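Local coordinates for protein maleylpyruvate isomerase (Ralstonia sp., PDB 2V6K) that catalyses the glutathione-dependent isomerisation of maleylpyruvate to fumarylpyruvate in naphthalene degradation, working as a homodimer of the zeta class of glutathione transferases, at residues 153-157 / 191-196; 20-26 / 78-83; 2-8 / 28-34. One frame throughout, in Å; residues are numbered along the deposited sequence.

How the contacts relate
Contacts 2 and 3 share the thioredoxin-like N-terminal domain and touch directly: V26 CG1 packs 3.5 Å from M3 CE, and L21 CB lies 3.6 Å from Y28 CE2. Contact 1 belongs to the helical C-terminal domain; its centre is about 18 Å from that of contact 2 and about 28 Å from that of contact 3. Helix 164-178 links the domains, since it touches side chains of both contact 1 and contact 2. Contact 3 lies closest to the active site, with the F8 side chain about 6 Å from the bound glutathione analogue; the A20 side chain of contact 2 is about 12 Å from the same bound analogue.

Contact 1 (153-157 / 191-196); sequences RGRYS and AVDAAC
One water ties the hydroxyl of Y156 to the main chain of helix 187-196: it lies 2.7 Å from Y156 OH and donates to A195 O at 2.7 Å. The CD1-CE1 side of the phenol ring meets the helix. Its CD1 is 3.8 Å from C196 SG, which approaches at the ring edge, 77° off the ring normal, a sulfur-aromatic contact; CE1 lies 3.9 Å from A195 CB, which comes in obliquely. One ring face is covered from within the loop by R155, whose CB stands over the ring centre and whose guanidinium turns one face to Y156 OH while its NE makes a salt bridge with D160. V192 wedges into the rest of the loop. Its CA is 3.6 Å from R155 O. With CG1 anti to the backbone N (chi1 170°), the valine spreads its two methyls to different partners: CG1 meets S157 OG at 3.8 Å, while CG2 reaches R153 NH1 at 3.5 Å. That guanidinium is already fixed, because NH1 donates to Y156 O at 2.9 Å with an N-H...O angle of 163°, the acceptor lying in the guanidinium plane. S157 OG is likewise engaged, with D166 and Y143. The loop before helix 164-178 is thereby moored to helix 187-196 inside the all-helical GST C-terminal domain. The chemistry implies adhesion by van der Waals contact, V192 and A195 lying against polar as well as apolar loop atoms, with water as the polar link; the loop's polar groups find partners within it and on helices 125-149 and 164-178.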
loop_
_atom_site.group_PDB
_atom_site.type_symbol
_atom_site.label_atom_id
_atom_site.label_comp_id
_atom_site.label_asym_id
_atom_site.label_seq_id
_atom_site.Cartn_x
_atom_site.Cartn_y
_atom_site.Cartn_z
ATOM N N ARG A 153 -6.509 14.771 -18.551
ATOM C CA ARG A 153 -7.376 14.626 -17.388
ATOM C C ARG A 153 -8.637 15.494 -17.452
ATOM O O ARG A 153 -8.581 16.657 -17.858
ATOM C CB ARG A 153 -6.584 14.936 -16.119
ATOM C CG ARG A 153 -7.251 14.453 -14.863
ATOM C CD ARG A 153 -6.386 14.702 -13.636
ATOM N NE ARG A 153 -6.234 16.118 -13.325
ATOM C CZ ARG A 153 -7.129 16.850 -12.664
ATOM N NH1 ARG A 153 -8.267 16.314 -12.234
ATOM N NH2 ARG A 153 -6.883 18.129 -12.433
ATOM N N GLY A 154 -9.763 14.909 -17.050
ATOM C CA GLY A 154 -11.035 15.620 -16.950
ATOM C C GLY A 154 -11.376 15.953 -15.507
ATOM O O GLY A 154 -10.550 16.508 -14.783
ATOM N N ARG A 155 -12.589 15.594 -15.091
ATOM C CA ARG A 155 -13.117 15.954 -13.768
ATOM C C ARG A 155 -12.534 15.136 -12.621
ATOM O O ARG A 155 -12.620 15.536 -11.456
ATOM C CB ARG A 155 -14.640 15.791 -13.749
ATOM C CG ARG A 155 -15.379 16.741 -14.679
ATOM C CD ARG A 155 -16.817 16.290 -14.908
ATOM N NE ARG A 155 -16.888 15.057 -15.692
ATOM C CZ ARG A 155 -18.002 14.372 -15.931
ATOM N NH1 ARG A 155 -19.167 14.787 -15.449
ATOM N NH2 ARG A 155 -17.950 13.261 -16.656
ATOM N N TYR A 156 -11.956 13.984 -12.940
ATOM C CA TYR A 156 -11.543 13.033 -11.914
ATOM C C TYR A 156 -10.027 12.894 -11.862
ATOM O O TYR A 156 -9.317 13.650 -12.525
ATOM C CB TYR A 156 -12.259 11.693 -12.131
ATOM C CG TYR A 156 -13.754 11.876 -12.254
ATOM C CD1 TYR A 156 -14.539 12.173 -11.137
ATOM C CD2 TYR A 156 -14.377 11.806 -13.494
ATOM C CE1 TYR A 156 -15.914 12.366 -11.256
ATOM C CE2 TYR A 156 -15.752 11.998 -13.627
ATOM C CZ TYR A 156 -16.511 12.279 -12.507
ATOM O OH TYR A 156 -17.865 12.470 -12.647
ATOM N N SER A 157 -9.524 11.950 -11.073
ATOM C CA SER A 157 -8.071 11.808 -10.923
ATOM C C SER A 157 -7.381 11.447 -12.230
ATOM O O SER A 157 -6.241 11.839 -12.463
ATOM C CB SER A 157 -7.725 10.751 -9.875
ATOM O OG SER A 157 -8.141 11.142 -8.576
ATOM N N ALA A 191 -11.138 19.826 -6.323
ATOM C CA ALA A 191 -12.072 19.760 -7.449
ATOM C C ALA A 191 -12.469 18.318 -7.771
ATOM O O ALA A 191 -13.631 18.050 -8.063
ATOM C CB ALA A 191 -11.502 20.453 -8.670
ATOM N N VAL A 192 -11.517 17.391 -7.700
ATOM C CA VAL A 192 -11.827 15.974 -7.921
ATOM C C VAL A 192 -12.785 15.475 -6.841
ATOM O O VAL A 192 -13.781 14.803 -7.138
ATOM C CB VAL A 192 -10.559 15.094 -7.951
ATOM C CG1 VAL A 192 -10.931 13.611 -7.938
ATOM C CG2 VAL A 192 -9.719 15.422 -9.173
ATOM N N ASP A 193 -12.489 15.812 -5.589
ATOM C CA ASP A 193 -13.352 15.433 -4.482
ATOM C C ASP A 193 -14.776 15.965 -4.681
ATOM O O ASP A 193 -15.750 15.238 -4.471
ATOM C CB ASP A 193 -12.767 15.929 -3.160
ATOM C CG ASP A 193 -13.611 15.539 -1.973
ATOM O OD1 ASP A 193 -13.762 14.331 -1.723
ATOM O OD2 ASP A 193 -14.135 16.448 -1.302
ATOM N N ALA A 194 -14.895 17.226 -5.095
ATOM C CA ALA A 194 -16.207 17.827 -5.318
ATOM C C ALA A 194 -16.961 17.123 -6.449
ATOM O O ALA A 194 -18.164 16.852 -6.331
ATOM C CB ALA A 194 -16.065 19.316 -5.607
ATOM N N ALA A 195 -16.257 16.825 -7.539
ATOM C CA ALA A 195 -16.860 16.128 -8.675
ATOM C C ALA A 195 -17.358 14.739 -8.277
ATOM O O ALA A 195 -18.480 14.354 -8.617
ATOM C CB ALA A 195 -15.877 16.043 -9.839
ATOM N N CYS A 196 -16.543 13.993 -7.536
ATOM C CA CYS A 196 -16.967 12.681 -7.055
ATOM C C CYS A 196 -18.171 12.804 -6.128
ATOM O O CYS A 196 -19.070 11.962 -6.158
ATOM C CB CYS A 196 -15.821 11.980 -6.330
ATOM S SG CYS A 196 -14.458 11.510 -7.410
HETATM O O HOH W 1 -19.154 14.394 -11.240
#

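Contact 2 (20-26 / 78-83)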
loop_
_atom_site.group_PDB
_atom_site.type_symbol
_atom_site.label_atom_id
_atom_site.label_comp_id
_atom_site.label_asym_id
_atom_site.label_seq_id
_atom_site.Cartn_x
_atom_site.Cartn_y
_atom_site.Cartn_z
ATOM N N ALA A 20 -16.018 1.607 -4.414
ATOM C CA ALA A 20 -15.787 0.668 -5.513
ATOM C C ALA A 20 -16.979 -0.273 -5.703
ATOM O O ALA A 20 -17.433 -0.483 -6.831
ATOM C CB ALA A 20 -14.507 -0.121 -5.281
ATOM N N LEU A 21 -17.496 -0.827 -4.607
ATOM C CA LEU A 21 -18.673 -1.693 -4.674
ATOM C C LEU A 21 -19.864 -0.962 -5.274
ATOM O O LEU A 21 -20.561 -1.515 -6.126
ATOM C CB LEU A 21 -19.031 -2.244 -3.289
ATOM C CG LEU A 21 -18.089 -3.311 -2.730
ATOM C CD1 LEU A 21 -18.248 -3.408 -1.233
ATOM C CD2 LEU A 21 -18.361 -4.657 -3.375
ATOM N N ASN A 22 -20.092 0.275 -4.840
ATOM C CA ASN A 22 -21.221 1.059 -5.344
ATOM C C ASN A 22 -21.069 1.408 -6.817
ATOM O O ASN A 22 -22.047 1.360 -7.569
ATOM C CB ASN A 22 -21.428 2.335 -4.526
ATOM C CG ASN A 22 -21.856 2.058 -3.102
ATOM O OD1 ASN A 22 -22.121 0.916 -2.726
ATOM N ND2 ASN A 22 -21.913 3.112 -2.294
ATOM N N LEU A 23 -19.853 1.742 -7.241
ATOM C CA LEU A 23 -19.622 2.044 -8.649
ATOM C C LEU A 23 -19.925 0.833 -9.522
ATOM O O LEU A 23 -20.448 0.976 -10.630
ATOM C CB LEU A 23 -18.194 2.539 -8.882
ATOM C CG LEU A 23 -17.908 3.978 -8.445
ATOM C CD1 LEU A 23 -16.412 4.230 -8.413
ATOM C CD2 LEU A 23 -18.592 4.981 -9.370
ATOM N N LYS A 24 -19.623 -0.357 -9.013
ATOM C CA LYS A 24 -19.894 -1.599 -9.736
ATOM C C LYS A 24 -21.356 -2.039 -9.632
ATOM O O LYS A 24 -21.789 -2.930 -10.361
ATOM C CB LYS A 24 -18.982 -2.724 -9.235
ATOM C CG LYS A 24 -17.491 -2.522 -9.494
ATOM C CD LYS A 24 -17.174 -2.415 -10.983
ATOM C CE LYS A 24 -15.677 -2.539 -11.212
ATOM N NZ LYS A 24 -15.331 -2.491 -12.662
ATOM N N GLY A 25 -22.109 -1.429 -8.719
ATOM C CA GLY A 25 -23.511 -1.803 -8.496
ATOM C C GLY A 25 -23.661 -3.184 -7.879
ATOM O O GLY A 25 -24.676 -3.856 -8.067
ATOM N N VAL A 26 -22.640 -3.607 -7.142
ATOM C CA VAL A 26 -22.621 -4.920 -6.511
ATOM C C VAL A 26 -23.324 -4.849 -5.153
ATOM O O VAL A 26 -22.906 -4.070 -4.289
ATOM C CB VAL A 26 -21.170 -5.445 -6.355
ATOM C CG1 VAL A 26 -21.134 -6.707 -5.507
ATOM C CG2 VAL A 26 -20.553 -5.709 -7.727
ATOM N N TYR A 78 -16.196 -7.836 -12.059
ATOM C CA TYR A 78 -17.362 -7.051 -12.442
ATOM C C TYR A 78 -16.892 -5.965 -13.397
ATOM O O TYR A 78 -16.573 -4.863 -12.971
ATOM C CB TYR A 78 -18.012 -6.431 -11.201
ATOM C CG TYR A 78 -18.470 -7.458 -10.203
ATOM C CD1 TYR A 78 -19.669 -8.147 -10.385
ATOM C CD2 TYR A 78 -17.703 -7.749 -9.074
ATOM C CE1 TYR A 78 -20.097 -9.095 -9.467
ATOM C CE2 TYR A 78 -18.117 -8.701 -8.156
ATOM C CZ TYR A 78 -19.315 -9.367 -8.358
ATOM O OH TYR A 78 -19.735 -10.306 -7.446
ATOM N N PRO A 79 -16.818 -6.278 -14.700
ATOM C CA PRO A 79 -16.122 -5.370 -15.621
ATOM C C PRO A 79 -16.679 -3.948 -15.759
ATOM O O PRO A 79 -15.897 -3.018 -15.947
ATOM C CB PRO A 79 -16.203 -6.103 -16.966
ATOM C CG PRO A 79 -16.449 -7.533 -16.611
ATOM C CD PRO A 79 -17.296 -7.496 -15.378
ATOM N N THR A 80 -17.990 -3.775 -15.657
ATOM C CA THR A 80 -18.632 -2.512 -16.013
ATOM C C THR A 80 -19.214 -1.811 -14.788
ATOM O O THR A 80 -19.901 -2.446 -13.994
ATOM C CB THR A 80 -19.748 -2.751 -17.054
ATOM O OG1 THR A 80 -19.190 -3.438 -18.181
ATOM C CG2 THR A 80 -20.362 -1.439 -17.521
ATOM N N PRO A 81 -18.930 -0.506 -14.617
ATOM C CA PRO A 81 -18.028 0.332 -15.405
ATOM C C PRO A 81 -16.579 0.066 -15.025
ATOM O O PRO A 81 -16.288 -0.245 -13.870
ATOM C CB PRO A 81 -18.420 1.748 -14.977
ATOM C CG PRO A 81 -18.835 1.592 -13.553
ATOM C CD PRO A 81 -19.548 0.254 -13.512
ATOM N N ALA A 82 -15.677 0.203 -15.989
ATOM C CA ALA A 82 -14.259 -0.014 -15.729
ATOM C C ALA A 82 -13.718 1.025 -14.752
ATOM O O ALA A 82 -13.953 2.225 -14.923
ATOM C CB ALA A 82 -13.472 0.023 -17.024
ATOM N N LEU A 83 -13.003 0.555 -13.732
ATOM C CA LEU A 83 -12.325 1.444 -12.780
ATOM C C LEU A 83 -10.824 1.547 -13.041
ATOM O O LEU A 83 -10.112 2.274 -12.348
ATOM C CB LEU A 83 -12.589 0.999 -11.341
ATOM C CG LEU A 83 -14.064 0.933 -10.933
ATOM C CD1 LEU A 83 -14.198 0.525 -9.479
ATOM C CD2 LEU A 83 -14.784 2.260 -11.185
HETATM O O HOH W 2 -20.808 -4.278 -12.392
#
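Helix 12-24 ends here in a Schellman motif, with G25 at positive phi, and its last turn faces the irregular chain that follows helix 67-77, the CA atoms of K24 and P81 being the nearer of the two matched pairs at 6.3 Å. The K24 side chain carries the contact. A bend at chi2 (-61°) turns the otherwise extended chain across to the loop, where NZ donates to Y78 O at 2.7 Å and to P81 O at 2.7 Å. It meets the first carbonyl nearly along the C=O axis (162°), the second from above the carbonyl plane. A salt bridge to E75 adds a third partner, so that a buried ammonium is held by two backbone carbonyls and a carboxylate, which would be expected to favour its charged form. The peptide before P81 is cis, and P81 CD sits 3.1 Å from L23 O at the helix end. Nearby, a water donates both to K24 O and to T80 O, 2.6 Å from each. V26 CG2 lies 3.5 Å from the centroid of the Y78 ring and only 5° off its normal, a CH-pi contact squarely over one face. L23 CD1 meets L83 CD2 at 3.8 Å, and L83 CD1 also lies against K24 CE. E75 of helix 67-77 accepts from L83 N as well, fastening the loop to the helix it has just left. A20 packs on I71 and L74 of that same helix, A20 and L23 rest on C167 of helix 164-178, and L21 lies against M3, beside strand 4-7, joining the helix end to the sheet.

Contact 3 (2-8 / 28-34)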
loop_
_atom_site.group_PDB
_atom_site.type_symbol
_atom_site.label_atom_id
_atom_site.label_comp_id
_atom_site.label_asym_id
_atom_site.label_seq_id
_atom_site.Cartn_x
_atom_site.Cartn_y
_atom_site.Cartn_z
ATOM N N LYS A 2 -24.572 -14.786 -0.330
ATOM C CA LYS A 2 -24.398 -13.406 -0.795
ATOM C C LYS A 2 -23.230 -12.711 -0.092
ATOM O O LYS A 2 -22.729 -13.198 0.926
ATOM C CB LYS A 2 -25.697 -12.588 -0.653
ATOM C CG LYS A 2 -26.757 -13.145 0.316
ATOM C CD LYS A 2 -26.340 -13.052 1.777
ATOM C CE LYS A 2 -26.374 -11.625 2.283
ATOM N NZ LYS A 2 -25.814 -11.567 3.649
ATOM N N MET A 3 -22.799 -11.579 -0.645
ATOM C CA MET A 3 -21.628 -10.873 -0.131
ATOM C C MET A 3 -21.892 -10.082 1.139
ATOM O O MET A 3 -22.902 -9.389 1.263
ATOM C CB MET A 3 -21.014 -9.981 -1.203
ATOM C CG MET A 3 -19.851 -10.640 -1.919
ATOM S SD MET A 3 -19.199 -9.719 -3.317
ATOM C CE MET A 3 -19.455 -8.040 -2.768
ATOM N N LYS A 4 -20.963 -10.212 2.080
ATOM C CA LYS A 4 -21.053 -9.555 3.379
ATOM C C LYS A 4 -19.817 -8.693 3.567
ATOM O O LYS A 4 -18.687 -9.187 3.494
ATOM C CB LYS A 4 -21.142 -10.592 4.501
ATOM C CG LYS A 4 -22.392 -11.463 4.456
ATOM C CD LYS A 4 -22.308 -12.602 5.457
ATOM C CE LYS A 4 -23.477 -13.559 5.292
ATOM N NZ LYS A 4 -23.275 -14.821 6.056
ATOM N N LEU A 5 -20.039 -7.403 3.795
ATOM C CA LEU A 5 -18.951 -6.460 3.983
ATOM C C LEU A 5 -18.771 -6.135 5.461
ATOM O O LEU A 5 -19.609 -5.455 6.058
ATOM C CB LEU A 5 -19.205 -5.179 3.186
ATOM C CG LEU A 5 -18.147 -4.082 3.354
ATOM C CD1 LEU A 5 -16.806 -4.499 2.769
ATOM C CD2 LEU A 5 -18.612 -2.764 2.747
ATOM N N TYR A 6 -17.680 -6.629 6.041
ATOM C CA TYR A 6 -17.334 -6.327 7.424
ATOM C C TYR A 6 -16.573 -5.018 7.428
ATOM O O TYR A 6 -15.474 -4.935 6.889
ATOM C CB TYR A 6 -16.481 -7.445 8.020
ATOM C CG TYR A 6 -17.234 -8.736 8.198
ATOM C CD1 TYR A 6 -17.935 -8.992 9.374
ATOM C CD2 TYR A 6 -17.261 -9.699 7.188
ATOM C CE1 TYR A 6 -18.636 -10.174 9.544
ATOM C CE2 TYR A 6 -17.957 -10.887 7.350
ATOM C CZ TYR A 6 -18.644 -11.115 8.528
ATOM O OH TYR A 6 -19.339 -12.294 8.700
ATOM N N ASN A 7 -17.172 -3.986 8.009
ATOM C CA ASN A 7 -16.623 -2.649 7.891
ATOM C C ASN A 7 -17.198 -1.698 8.938
ATOM O O ASN A 7 -17.933 -2.128 9.823
ATOM C CB ASN A 7 -16.774 -2.130 6.447
ATOM C CG ASN A 7 -18.181 -1.678 6.113
ATOM O OD1 ASN A 7 -19.177 -2.372 6.375
ATOM N ND2 ASN A 7 -18.272 -0.508 5.516
ATOM N N PHE A 8 -16.830 -0.422 8.856
ATOM C CA PHE A 8 -17.188 0.564 9.870
ATOM C C PHE A 8 -17.451 1.882 9.165
ATOM O O PHE A 8 -16.801 2.196 8.172
ATOM C CB PHE A 8 -16.026 0.679 10.862
ATOM C CG PHE A 8 -16.259 1.632 12.016
ATOM C CD1 PHE A 8 -17.200 1.364 13.008
ATOM C CD2 PHE A 8 -15.477 2.774 12.136
ATOM C CE1 PHE A 8 -17.366 2.241 14.092
ATOM C CE2 PHE A 8 -15.636 3.654 13.204
ATOM C CZ PHE A 8 -16.581 3.387 14.185
ATOM N N TYR A 28 -24.422 -5.848 -1.352
ATOM C CA TYR A 28 -23.734 -6.443 -0.212
ATOM C C TYR A 28 -24.491 -6.179 1.068
ATOM O O TYR A 28 -25.186 -5.167 1.187
ATOM C CB TYR A 28 -22.291 -5.927 -0.080
ATOM C CG TYR A 28 -22.145 -4.418 -0.039
ATOM C CD1 TYR A 28 -22.076 -3.723 1.172
ATOM C CD2 TYR A 28 -22.068 -3.687 -1.222
ATOM C CE1 TYR A 28 -21.932 -2.330 1.190
ATOM C CE2 TYR A 28 -21.926 -2.314 -1.213
ATOM C CZ TYR A 28 -21.855 -1.640 -0.014
ATOM O OH TYR A 28 -21.712 -0.267 -0.036
ATOM N N GLU A 29 -24.354 -7.103 2.014
ATOM C CA GLU A 29 -24.859 -6.899 3.364
ATOM C C GLU A 29 -23.808 -6.144 4.164
ATOM O O GLU A 29 -22.638 -6.519 4.167
ATOM C CB GLU A 29 -25.174 -8.234 4.047
ATOM C CG GLU A 29 -25.918 -8.072 5.378
ATOM C CD GLU A 29 -26.145 -9.379 6.135
ATOM O OE1 GLU A 29 -25.749 -10.456 5.647
ATOM O OE2 GLU A 29 -26.731 -9.321 7.236
ATOM N N TYR A 30 -24.237 -5.079 4.832
ATOM C CA TYR A 30 -23.353 -4.260 5.656
ATOM C C TYR A 30 -23.286 -4.859 7.053
ATOM O O TYR A 30 -24.287 -4.882 7.774
ATOM C CB TYR A 30 -23.895 -2.832 5.719
ATOM C CG TYR A 30 -22.969 -1.794 6.327
ATOM C CD1 TYR A 30 -22.334 -0.854 5.517
ATOM C CD2 TYR A 30 -22.752 -1.725 7.705
ATOM C CE1 TYR A 30 -21.501 0.108 6.051
ATOM C CE2 TYR A 30 -21.903 -0.758 8.251
ATOM C CZ TYR A 30 -21.286 0.158 7.412
ATOM O OH TYR A 30 -20.458 1.125 7.925
ATOM N N LEU A 31 -22.104 -5.344 7.429
ATOM C CA LEU A 31 -21.904 -5.893 8.758
ATOM C C LEU A 31 -20.927 -5.013 9.518
ATOM O O LEU A 31 -19.720 -5.011 9.256
ATOM C CB LEU A 31 -21.429 -7.344 8.691
ATOM C CG LEU A 31 -22.445 -8.358 8.150
ATOM C CD1 LEU A 31 -21.842 -9.741 8.114
ATOM C CD2 LEU A 31 -23.739 -8.366 8.967
ATOM N N ALA A 32 -21.470 -4.248 10.456
ATOM C CA ALA A 32 -20.692 -3.280 11.208
ATOM C C ALA A 32 -19.769 -3.976 12.187
ATOM O O ALA A 32 -20.182 -4.875 12.925
ATOM C CB ALA A 32 -21.613 -2.331 11.947
ATOM N N VAL A 33 -18.512 -3.552 12.170
ATOM C CA VAL A 33 -17.530 -3.967 13.153
ATOM C C VAL A 33 -17.124 -2.678 13.848
ATOM O O VAL A 33 -16.481 -1.811 13.251
ATOM C CB VAL A 33 -16.319 -4.654 12.481
ATOM C CG1 VAL A 33 -15.275 -5.044 13.526
ATOM C CG2 VAL A 33 -16.772 -5.888 11.702
ATOM N N HIS A 34 -17.544 -2.536 15.105
ATOM C CA HIS A 34 -17.389 -1.269 15.803
ATOM C C HIS A 34 -15.965 -1.084 16.318
ATOM O O HIS A 34 -15.574 -1.665 17.334
ATOM C CB HIS A 34 -18.401 -1.139 16.945
ATOM C CG HIS A 34 -18.629 0.273 17.367
ATOM N ND1 HIS A 34 -17.596 1.125 17.694
ATOM C CD2 HIS A 34 -19.769 0.989 17.508
ATOM C CE1 HIS A 34 -18.090 2.308 18.011
ATOM N NE2 HIS A 34 -19.406 2.251 17.907
#
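The two parallel strands of a beta-alpha-beta unit meet here, K4 to N7 pairing in order with E29 to A32 and helix 12-24 making the connection between them. The axes of 4-7 and 29-32 make an angle of 28°, and five backbone bonds join the segments. L5 uses both its backbone N and O: N donates to E29 O at 2.8 Å and O accepts from L31 N at 2.8 Å. N7 repeats this two residues on, its N bonded to L31 O at 3.0 Å and its O to V33 N at 2.8 Å. This is the opening of the thioredoxin-like GST N-terminal domain: strand 4-7 lies inside the sheet, bonded on its other flank to strand 56-58, while 29-32 is an outermost strand. L5 and Y28 run side by side on the face covered by helix 12-24, L5 CD2 3.7 Å from Y28 CE1; chi1 of 54° puts Y28 CG between the backbone N and carbonyl carbon, which brings the ring alongside L5, and its hydroxyl makes a probable hydrogen bond to N22 OD1 of that helix. Also on this face, the N7 amide stands over the Y30 ring, the planes 65° apart. Y6 and L31 lie together on the face toward helix 43-48, with L31 CD1 3.5 Å from Y6 CZ, and V33 CG2 approaches the Y6 ring at its edge. Toward the glutathione site, where V33 neighbours H40, F8 CE1 sits over a face of the H34 ring near its rim, 3.8 Å from H34 ND1.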